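Local structure of particle-associated glycoside hydrolase (Acinetobacter phage Fri1, 6C72) at residues N482-L495 and N575-P588. The protein probably cleaves the capsular polysaccharide of Acinetobacter baumannii as a trimeric tailspike depolymerase, helping the phage through the host capsule at entry. Sequence-based numbering, arbitrary orientation.
With ZN (zinc ion), chain L.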
loop_
_atom_site.group_PDB
_atom_site.type_symbol
_atom_site.label_atom_id
_atom_site.label_comp_id
_atom_site.label_asym_id
_atom_site.label_seq_id
_atom_site.Cartn_x
_atom_site.Cartn_y
_atom_site.Cartn_z
ATOM N N ASN A 482 -7.668 -15.813 -41.091
ATOM C CA ASN A 482 -7.170 -17.104 -40.587
ATOM C C ASN A 482 -7.352 -18.229 -41.602
ATOM O O ASN A 482 -7.704 -19.354 -41.246
ATOM C CB ASN A 482 -7.808 -17.515 -39.257
ATOM C CG ASN A 482 -7.576 -16.518 -38.165
ATOM O OD1 ASN A 482 -6.604 -15.769 -38.191
ATOM N ND2 ASN A 482 -8.405 -16.581 -37.131
ATOM N N ASP A 483 -7.160 -17.928 -42.881
ATOM C CA ASP A 483 -7.157 -18.984 -43.887
ATOM C C ASP A 483 -5.912 -18.920 -44.761
ATOM O O ASP A 483 -5.933 -19.404 -45.892
ATOM C CB ASP A 483 -8.419 -18.933 -44.743
ATOM C CG ASP A 483 -8.580 -17.624 -45.468
ATOM O OD1 ASP A 483 -7.782 -16.693 -45.238
ATOM O OD2 ASP A 483 -9.523 -17.526 -46.278
ATOM N N ALA A 484 -4.847 -18.290 -44.280
ATOM C CA ALA A 484 -3.582 -18.233 -44.995
ATOM C C ALA A 484 -2.471 -18.061 -43.972
ATOM O O ALA A 484 -2.577 -17.201 -43.086
ATOM C CB ALA A 484 -3.564 -17.086 -46.020
ATOM N N TYR A 485 -1.435 -18.899 -44.069
ATOM C CA TYR A 485 -0.373 -18.919 -43.074
ATOM C C TYR A 485 0.995 -19.050 -43.724
ATOM O O TYR A 485 1.162 -19.750 -44.728
ATOM C CB TYR A 485 -0.573 -20.064 -42.070
ATOM C CG TYR A 485 -1.844 -19.931 -41.286
ATOM C CD1 TYR A 485 -3.047 -20.389 -41.797
ATOM C CD2 TYR A 485 -1.846 -19.333 -40.031
ATOM C CE1 TYR A 485 -4.224 -20.249 -41.086
ATOM C CE2 TYR A 485 -3.012 -19.203 -39.304
ATOM C CZ TYR A 485 -4.198 -19.667 -39.832
ATOM O OH TYR A 485 -5.365 -19.539 -39.108
ATOM N N PHE A 486 1.965 -18.363 -43.134
ATOM C CA PHE A 486 3.370 -18.477 -43.499
ATOM C C PHE A 486 4.152 -18.678 -42.208
ATOM O O PHE A 486 4.146 -17.805 -41.338
ATOM C CB PHE A 486 3.840 -17.235 -44.261
ATOM C CG PHE A 486 5.299 -17.238 -44.590
ATOM C CD1 PHE A 486 6.219 -16.735 -43.695
ATOM C CD2 PHE A 486 5.748 -17.728 -45.800
ATOM C CE1 PHE A 486 7.561 -16.727 -43.988
ATOM C CE2 PHE A 486 7.100 -17.729 -46.108
ATOM C CZ PHE A 486 8.009 -17.234 -45.202
ATOM N N ASN A 487 4.777 -19.841 -42.059
ATOM C CA ASN A 487 5.578 -20.162 -40.887
ATOM C C ASN A 487 6.954 -20.610 -41.326
ATOM O O ASN A 487 7.098 -21.385 -42.277
ATOM C CB ASN A 487 4.956 -21.252 -40.021
ATOM C CG ASN A 487 3.784 -20.745 -39.225
ATOM O OD1 ASN A 487 3.959 -20.208 -38.129
ATOM N ND2 ASN A 487 2.574 -20.899 -39.769
ATOM N N THR A 488 7.962 -20.147 -40.605
ATOM C CA THR A 488 9.335 -20.473 -40.932
ATOM C C THR A 488 10.050 -20.975 -39.680
ATOM O O THR A 488 9.879 -20.417 -38.592
ATOM C CB THR A 488 10.026 -19.246 -41.569
ATOM O OG1 THR A 488 11.407 -19.524 -41.806
ATOM C CG2 THR A 488 9.924 -18.035 -40.680
ATOM N N GLU A 489 10.781 -22.081 -39.828
ATOM C CA GLU A 489 11.648 -22.635 -38.796
ATOM C C GLU A 489 13.022 -22.917 -39.396
ATOM O O GLU A 489 13.185 -22.994 -40.618
ATOM C CB GLU A 489 11.075 -23.922 -38.176
ATOM C CG GLU A 489 9.870 -23.719 -37.277
ATOM C CD GLU A 489 9.312 -25.026 -36.741
ATOM O OE1 GLU A 489 9.280 -26.024 -37.495
ATOM O OE2 GLU A 489 8.897 -25.060 -35.561
ATOM N N ILE A 490 14.006 -23.124 -38.522
ATOM C CA ILE A 490 15.395 -23.230 -38.958
ATOM C C ILE A 490 16.144 -24.179 -38.029
ATOM O O ILE A 490 15.955 -24.166 -36.803
ATOM C CB ILE A 490 16.035 -21.827 -39.021
ATOM C CG1 ILE A 490 17.326 -21.838 -39.842
ATOM C CG2 ILE A 490 16.237 -21.245 -37.617
ATOM C CD1 ILE A 490 17.866 -20.422 -40.146
ATOM N N ARG A 491 16.998 -25.012 -38.619
ATOM C CA ARG A 491 17.726 -26.025 -37.864
ATOM C C ARG A 491 19.161 -26.069 -38.357
ATOM O O ARG A 491 19.448 -25.717 -39.504
ATOM C CB ARG A 491 17.091 -27.418 -38.006
ATOM C CG ARG A 491 15.710 -27.532 -37.413
ATOM C CD ARG A 491 15.782 -27.397 -35.900
ATOM N NE ARG A 491 14.481 -27.519 -35.244
ATOM C CZ ARG A 491 13.639 -26.497 -35.072
ATOM N NH1 ARG A 491 13.969 -25.287 -35.510
ATOM N NH2 ARG A 491 12.474 -26.683 -34.454
ATOM N N ASN A 492 20.050 -26.512 -37.477
ATOM C CA ASN A 492 21.446 -26.766 -37.796
ATOM C C ASN A 492 21.597 -28.251 -38.091
ATOM O O ASN A 492 21.073 -29.088 -37.348
ATOM C CB ASN A 492 22.330 -26.334 -36.622
ATOM C CG ASN A 492 23.815 -26.623 -36.838
ATOM O OD1 ASN A 492 24.205 -27.755 -37.143
ATOM N ND2 ASN A 492 24.652 -25.612 -36.643
ATOM N N PHE A 493 22.297 -28.581 -39.177
ATOM C CA PHE A 493 22.515 -29.977 -39.546
ATOM C C PHE A 493 23.992 -30.237 -39.756
ATOM O O PHE A 493 24.661 -29.513 -40.500
ATOM C CB PHE A 493 21.745 -30.376 -40.800
ATOM C CG PHE A 493 20.310 -30.615 -40.541
ATOM C CD1 PHE A 493 19.890 -31.803 -39.986
ATOM C CD2 PHE A 493 19.380 -29.629 -40.808
ATOM C CE1 PHE A 493 18.558 -32.005 -39.708
ATOM C CE2 PHE A 493 18.050 -29.824 -40.542
ATOM C CZ PHE A 493 17.629 -30.997 -39.993
ATOM N N ASN A 494 24.473 -31.295 -39.130
ATOM C CA ASN A 494 25.829 -31.783 -39.314
ATOM C C ASN A 494 25.729 -32.944 -40.298
ATOM O O ASN A 494 25.290 -34.035 -39.928
ATOM C CB ASN A 494 26.401 -32.236 -37.977
ATOM C CG ASN A 494 27.819 -32.722 -38.092
ATOM O OD1 ASN A 494 28.527 -32.394 -39.038
ATOM N ND2 ASN A 494 28.223 -33.571 -37.161
ATOM N N LEU A 495 26.101 -32.704 -41.558
ATOM C CA LEU A 495 25.965 -33.710 -42.605
ATOM C C LEU A 495 27.258 -34.499 -42.789
ATOM O O LEU A 495 28.353 -33.930 -42.847
ATOM C CB LEU A 495 25.577 -33.067 -43.940
ATOM C CG LEU A 495 24.244 -32.310 -43.997
ATOM C CD1 LEU A 495 23.926 -31.865 -45.410
ATOM C CD2 LEU A 495 23.103 -33.175 -43.449
ATOM N N ASN A 575 30.722 -29.918 -43.559
ATOM C CA ASN A 575 29.663 -30.644 -42.874
ATOM C C ASN A 575 28.577 -29.782 -42.245
ATOM O O ASN A 575 27.504 -30.315 -41.943
ATOM C CB ASN A 575 30.255 -31.531 -41.769
ATOM C CG ASN A 575 31.066 -30.740 -40.791
ATOM O OD1 ASN A 575 31.861 -29.891 -41.190
ATOM N ND2 ASN A 575 30.815 -30.943 -39.503
ATOM N N THR A 576 28.827 -28.504 -41.974
ATOM C CA THR A 576 27.866 -27.692 -41.237
ATOM C C THR A 576 26.957 -26.935 -42.196
ATOM O O THR A 576 27.412 -26.042 -42.918
ATOM C CB THR A 576 28.571 -26.719 -40.298
ATOM O OG1 THR A 576 29.450 -27.446 -39.432
ATOM C CG2 THR A 576 27.550 -25.982 -39.473
ATOM N N PHE A 577 25.666 -27.244 -42.156
ATOM C CA PHE A 577 24.693 -26.601 -43.018
ATOM C C PHE A 577 23.534 -26.065 -42.190
ATOM O O PHE A 577 23.159 -26.658 -41.178
ATOM C CB PHE A 577 24.186 -27.583 -44.083
ATOM C CG PHE A 577 25.237 -27.983 -45.089
ATOM C CD1 PHE A 577 26.135 -29.017 -44.807
ATOM C CD2 PHE A 577 25.331 -27.328 -46.312
ATOM C CE1 PHE A 577 27.106 -29.382 -45.728
ATOM C CE2 PHE A 577 26.285 -27.686 -47.244
ATOM C CZ PHE A 577 27.173 -28.723 -46.957
ATOM N N ILE A 578 22.997 -24.923 -42.601
ATOM C CA ILE A 578 21.788 -24.365 -42.011
ATOM C C ILE A 578 20.630 -24.648 -42.958
ATOM O O ILE A 578 20.751 -24.450 -44.177
ATOM C CB ILE A 578 21.929 -22.857 -41.762
ATOM C CG1 ILE A 578 23.186 -22.526 -40.926
ATOM C CG2 ILE A 578 20.652 -22.324 -41.135
ATOM C CD1 ILE A 578 23.206 -23.062 -39.475
ATOM N N VAL A 579 19.506 -25.103 -42.415
ATOM C CA VAL A 579 18.335 -25.450 -43.216
ATOM C C VAL A 579 17.146 -24.636 -42.710
ATOM O O VAL A 579 16.741 -24.759 -41.544
ATOM C CB VAL A 579 18.044 -26.958 -43.162
ATOM C CG1 VAL A 579 16.822 -27.300 -43.980
ATOM C CG2 VAL A 579 19.259 -27.744 -43.642
ATOM N N LYS A 580 16.608 -23.783 -43.571
ATOM C CA LYS A 580 15.454 -22.959 -43.243
ATOM C C LYS A 580 14.274 -23.392 -44.106
ATOM O O LYS A 580 14.438 -23.626 -45.309
ATOM C CB LYS A 580 15.773 -21.479 -43.448
ATOM C CG LYS A 580 14.618 -20.518 -43.171
ATOM C CD LYS A 580 15.120 -19.078 -43.276
ATOM C CE LYS A 580 14.053 -18.052 -42.919
ATOM N NZ LYS A 580 12.987 -17.919 -43.971
ATOM N N VAL A 581 13.100 -23.531 -43.487
ATOM C CA VAL A 581 11.884 -23.930 -44.182
ATOM C C VAL A 581 10.846 -22.817 -44.076
ATOM O O VAL A 581 10.566 -22.322 -42.979
ATOM C CB VAL A 581 11.306 -25.236 -43.619
ATOM C CG1 VAL A 581 10.263 -25.760 -44.586
ATOM C CG2 VAL A 581 12.400 -26.253 -43.426
ATOM N N ASP A 582 10.253 -22.460 -45.214
ATOM C CA ASP A 582 9.106 -21.560 -45.286
ATOM C C ASP A 582 7.899 -22.379 -45.728
ATOM O O ASP A 582 7.937 -23.023 -46.781
ATOM C CB ASP A 582 9.349 -20.418 -46.280
ATOM C CG ASP A 582 10.635 -19.645 -46.003
ATOM O OD1 ASP A 582 11.093 -19.600 -44.841
ATOM O OD2 ASP A 582 11.178 -19.047 -46.956
ATOM N N VAL A 583 6.836 -22.367 -44.931
ATOM C CA VAL A 583 5.635 -23.144 -45.221
ATOM C C VAL A 583 4.482 -22.179 -45.469
ATOM O O VAL A 583 4.194 -21.309 -44.635
ATOM C CB VAL A 583 5.284 -24.122 -44.082
ATOM C CG1 VAL A 583 4.053 -24.945 -44.442
ATOM C CG2 VAL A 583 6.463 -25.027 -43.750
ATOM N N PHE A 584 3.823 -22.347 -46.614
ATOM C CA PHE A 584 2.611 -21.625 -46.980
ATOM C C PHE A 584 1.454 -22.606 -46.852
ATOM O O PHE A 584 1.478 -23.667 -47.486
ATOM C CB PHE A 584 2.697 -21.106 -48.420
ATOM C CG PHE A 584 3.897 -20.241 -48.702
ATOM C CD1 PHE A 584 5.164 -20.789 -48.814
ATOM C CD2 PHE A 584 3.752 -18.866 -48.875
ATOM C CE1 PHE A 584 6.259 -19.990 -49.071
ATOM C CE2 PHE A 584 4.847 -18.059 -49.138
ATOM C CZ PHE A 584 6.102 -18.627 -49.233
ATOM N N SER A 585 0.438 -22.266 -46.061
ATOM C CA SER A 585 -0.674 -23.193 -45.897
ATOM C C SER A 585 -1.955 -22.416 -45.645
ATOM O O SER A 585 -1.933 -21.220 -45.350
ATOM C CB SER A 585 -0.421 -24.176 -44.758
ATOM O OG SER A 585 -0.439 -23.507 -43.514
ATOM N N ALA A 586 -3.082 -23.119 -45.734
ATOM C CA ALA A 586 -4.381 -22.516 -45.455
ATOM C C ALA A 586 -4.860 -22.762 -44.033
ATOM O O ALA A 586 -5.846 -22.150 -43.609
ATOM C CB ALA A 586 -5.437 -23.051 -46.432
ATOM N N LEU A 587 -4.213 -23.659 -43.306
ATOM C CA LEU A 587 -4.610 -24.028 -41.960
ATOM C C LEU A 587 -3.362 -24.200 -41.119
ATOM O O LEU A 587 -2.308 -24.588 -41.638
ATOM C CB LEU A 587 -5.422 -25.327 -41.903
ATOM C CG LEU A 587 -6.859 -25.305 -42.402
ATOM C CD1 LEU A 587 -7.392 -26.739 -42.379
ATOM C CD2 LEU A 587 -7.723 -24.360 -41.560
ATOM N N PRO A 588 -3.443 -23.891 -39.826
ATOM C CA PRO A 588 -2.286 -24.135 -38.957
ATOM C C PRO A 588 -1.871 -25.596 -38.919
ATOM O O PRO A 588 -0.675 -25.881 -38.793
ATOM C CB PRO A 588 -2.771 -23.646 -37.585
ATOM C CG PRO A 588 -3.916 -22.723 -37.889
ATOM C CD PRO A 588 -4.568 -23.268 -39.111
HETATM ZN ZN ZN L . 33.222 -28.345 -40.692
HETATM O O HOH W 1 2.439 -22.073 -42.686
HETATM O O HOH W 2 28.410 -29.634 -38.210
HETATM O O HOH W 3 32.984 -28.180 -38.399
#
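Tyr485 and Ser585 pair at one end, and Asn494 and Thr576 at the other, of two adjacent antiparallel strands in the C-terminal six-stranded sheet, which follows the parallel beta-helix of this tailspike. The axes of 485-494 and 576-585 come within 4.7 Å of each other, at 164°, and ten consecutive bridges without a bulge fix the register. Paired backbone bonds join Tyr485, Asn487, Glu489, Arg491 and Phe493 to Ser585, Val583, Val581, Val579 and Phe577; Leu495 N to Asn575 O adds one more.

Aromatic and apolar contacts occupy both faces. On the face with Thr488 and Asp582, the edge of Phe486 meets the face of Phe584, ring centroids 4.9 Å apart and planes at 73°. Their first torsions differ, CG lying anti to the backbone N in Phe486 (chi1 176°) and anti to the carbonyl carbon in Phe584; the two side chains thereby point the same way, with Phe486 CD2 over the Phe584 face. Lys580 of a third subunit makes a cation-pi contact with Phe486, tying this cluster to the trimer interface. On the reverse face, Phe493 CD2 packs 3.4 Å from Val579 CG2, and Pro588 CG sits over the Tyr485 ring in a CH-pi contact.

Polar groups gather at three places along the strands. Asp582 OD1 receives Lys580 NZ on its syn lone pair at 2.7 Å, a salt bridge within one strand, with Thr488 OG1 close by on the neighbouring strand. On the face of Asn487 and Val583, water 1 accepts from Asn487 ND2 and donates to Val583 O. Asn575 splits its amide: ND2 donates to Asn494 OD1 at 2.7 Å, from above that carbonyl plane, while OD1 binds zinc at 2.1 Å; held at both ends, the amide has its rotation fixed. Asp519, Thr521 and Ser573 belong to the same site, and water 3 is a further ligand, its oxygen 2.3 Å from the zinc ion.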